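Local structure of anaerobically-induced outer membrane porin OprE (Pseudomonas aeruginosa, 4FRX) at residues Phe22-Asp27 against Glu425-Val430. The protein probably acts as a porin, a beta-barrel channel that lets solutes pass across the bacterial outer membrane. Sequence-based numbering, arbitrary orientation.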
loop_
_atom_site.group_PDB
_atom_site.type_symbol
_atom_site.label_atom_id
_atom_site.label_comp_id
_atom_site.label_asym_id
_atom_site.label_seq_id
_atom_site.Cartn_x
_atom_site.Cartn_y
_atom_site.Cartn_z
ATOM N N PHE A 22 4.267 -8.961 -16.039
ATOM C CA PHE A 22 5.136 -8.314 -15.054
ATOM C C PHE A 22 6.554 -8.861 -15.051
ATOM O O PHE A 22 6.789 -10.038 -14.774
ATOM C CB PHE A 22 4.543 -8.437 -13.639
ATOM C CG PHE A 22 5.340 -7.727 -12.583
ATOM C CD1 PHE A 22 5.125 -6.375 -12.326
ATOM C CD2 PHE A 22 6.307 -8.400 -11.851
ATOM C CE1 PHE A 22 5.872 -5.707 -11.359
ATOM C CE2 PHE A 22 7.059 -7.745 -10.888
ATOM C CZ PHE A 22 6.836 -6.390 -10.636
ATOM N N TYR A 23 7.501 -7.983 -15.350
ATOM C CA TYR A 23 8.896 -8.347 -15.358
ATOM C C TYR A 23 9.632 -7.532 -14.291
ATOM O O TYR A 23 9.435 -6.327 -14.190
ATOM C CB TYR A 23 9.479 -8.065 -16.739
ATOM C CG TYR A 23 10.970 -8.237 -16.781
ATOM C CD1 TYR A 23 11.540 -9.494 -16.946
ATOM C CD2 TYR A 23 11.816 -7.141 -16.643
ATOM C CE1 TYR A 23 12.913 -9.650 -16.977
ATOM C CE2 TYR A 23 13.180 -7.289 -16.673
ATOM C CZ TYR A 23 13.723 -8.540 -16.840
ATOM O OH TYR A 23 15.088 -8.662 -16.862
ATOM N N ILE A 24 10.466 -8.182 -13.491
ATOM C CA ILE A 24 11.298 -7.443 -12.552
ATOM C C ILE A 24 12.745 -7.937 -12.530
ATOM O O ILE A 24 13.008 -9.148 -12.558
ATOM C CB ILE A 24 10.685 -7.422 -11.113
ATOM C CG1 ILE A 24 11.529 -6.563 -10.168
ATOM C CG2 ILE A 24 10.564 -8.816 -10.538
ATOM C CD1 ILE A 24 10.866 -6.336 -8.818
ATOM N N ASN A 25 13.687 -6.995 -12.524
ATOM C CA ASN A 25 15.077 -7.361 -12.294
ATOM C C ASN A 25 15.698 -6.499 -11.209
ATOM O O ASN A 25 15.431 -5.305 -11.121
ATOM C CB ASN A 25 15.921 -7.421 -13.592
ATOM C CG ASN A 25 16.113 -6.063 -14.266
ATOM O OD1 ASN A 25 16.356 -5.046 -13.618
ATOM N ND2 ASN A 25 16.041 -6.059 -15.590
ATOM N N THR A 26 16.491 -7.129 -10.360
ATOM C CA THR A 26 17.111 -6.423 -9.256
ATOM C C THR A 26 18.606 -6.703 -9.257
ATOM O O THR A 26 19.052 -7.804 -9.579
ATOM C CB THR A 26 16.511 -6.860 -7.908
ATOM O OG1 THR A 26 15.084 -6.799 -7.971
ATOM C CG2 THR A 26 16.982 -5.949 -6.787
ATOM N N ASP A 27 19.372 -5.684 -8.909
ATOM C CA ASP A 27 20.811 -5.806 -8.778
ATOM C C ASP A 27 21.158 -5.363 -7.356
ATOM O O ASP A 27 20.864 -4.229 -6.974
ATOM C CB ASP A 27 21.479 -4.905 -9.808
ATOM C CG ASP A 27 22.911 -5.299 -10.092
ATOM O OD1 ASP A 27 23.568 -5.893 -9.208
ATOM O OD2 ASP A 27 23.386 -5.012 -11.208
ATOM N N GLU A 425 16.703 -1.495 -9.368
ATOM C CA GLU A 425 15.557 -2.315 -9.728
ATOM C C GLU A 425 14.873 -1.759 -10.966
ATOM O O GLU A 425 14.690 -0.545 -11.100
ATOM C CB GLU A 425 14.582 -2.380 -8.542
ATOM C CG GLU A 425 13.368 -3.258 -8.735
ATOM C CD GLU A 425 12.399 -3.166 -7.563
ATOM O OE1 GLU A 425 12.730 -3.676 -6.471
ATOM O OE2 GLU A 425 11.311 -2.578 -7.728
ATOM N N ASN A 426 14.511 -2.652 -11.885
ATOM C CA ASN A 426 13.684 -2.296 -13.025
ATOM C C ASN A 426 12.418 -3.113 -12.997
ATOM O O ASN A 426 12.466 -4.318 -12.738
ATOM C CB ASN A 426 14.406 -2.563 -14.350
ATOM C CG ASN A 426 15.510 -1.560 -14.619
ATOM O OD1 ASN A 426 15.242 -0.393 -14.908
ATOM N ND2 ASN A 426 16.761 -2.007 -14.511
ATOM N N ARG A 427 11.291 -2.454 -13.254
ATOM C CA ARG A 427 10.054 -3.162 -13.544
ATOM C C ARG A 427 9.558 -2.796 -14.938
ATOM O O ARG A 427 9.635 -1.644 -15.371
ATOM C CB ARG A 427 8.972 -2.842 -12.520
ATOM C CG ARG A 427 9.362 -3.122 -11.097
ATOM C CD ARG A 427 8.205 -2.778 -10.169
ATOM N NE ARG A 427 8.654 -2.598 -8.795
ATOM C CZ ARG A 427 7.870 -2.178 -7.809
ATOM N NH1 ARG A 427 6.599 -1.898 -8.050
ATOM N NH2 ARG A 427 8.360 -2.031 -6.586
ATOM N N LEU A 428 9.055 -3.802 -15.642
ATOM C CA LEU A 428 8.382 -3.589 -16.908
ATOM C C LEU A 428 7.012 -4.218 -16.787
ATOM O O LEU A 428 6.894 -5.413 -16.488
ATOM C CB LEU A 428 9.171 -4.246 -18.042
ATOM C CG LEU A 428 10.547 -3.610 -18.243
ATOM C CD1 LEU A 428 11.366 -4.359 -19.289
ATOM C CD2 LEU A 428 10.382 -2.146 -18.645
ATOM N N ILE A 429 5.977 -3.410 -16.995
ATOM C CA ILE A 429 4.620 -3.880 -16.808
ATOM C C ILE A 429 3.761 -3.556 -18.024
ATOM O O ILE A 429 3.665 -2.398 -18.443
ATOM C CB ILE A 429 3.943 -3.276 -15.532
ATOM C CG1 ILE A 429 4.853 -3.380 -14.302
ATOM C CG2 ILE A 429 2.595 -3.951 -15.274
ATOM C CD1 ILE A 429 5.494 -2.059 -13.892
ATOM N N VAL A 430 3.140 -4.588 -18.587
ATOM C CA VAL A 430 2.143 -4.394 -19.638
ATOM C C VAL A 430 0.808 -4.832 -19.062
ATOM O O VAL A 430 0.697 -5.915 -18.491
ATOM C CB VAL A 430 2.489 -5.210 -20.890
ATOM C CG1 VAL A 430 1.430 -5.017 -21.992
ATOM C CG2 VAL A 430 3.875 -4.823 -21.378
#
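F22 brings CD1 and CE1 of its ring obliquely against I429 CG1, with 3.6 Å from F22 CD1 to I429 CG1, while its far tip CZ reaches the aliphatic CD of R427. Anti to the backbone N (chi1 -177°), CG carries the ring forward and across toward the partner strand, where it meets both. I24 sends CD1 across E425, 3.7 Å from E425 CD. At that carboxylate, R427 grips a single oxygen side-on in a salt bridge: R427 NE, 2.9 Å from E425 OE2, comes from the anti side, 30° out of the carboxylate plane, and NH2 takes the syn lone pair. Q330 also donates to OE2, and R137 makes a long, weak ion pair with OE1.

On the opposite face Y23 and L428 lie side by side, CD2 of Y23 3.9 Å from L428 CD1. Next to them N426 ND2 donates in plane to a lone pair of N25 OD1 over 3.2 Å, the two amides nearly perpendicular (84°). N25 ND2 donates a hydrogen bond to Y23 OH, ending this polar row on E39, also hydrogen-bonded to that hydroxyl; N426 OD1 is held by N404 and W402.

Paired main-chain bonds at Y23–L428 and N25–N426 join the antiparallel strands, closing the barrel between its N- and C-terminal strands. With R427 and Q330 on its OE2, the buried E425 probably has its charge largely compensated.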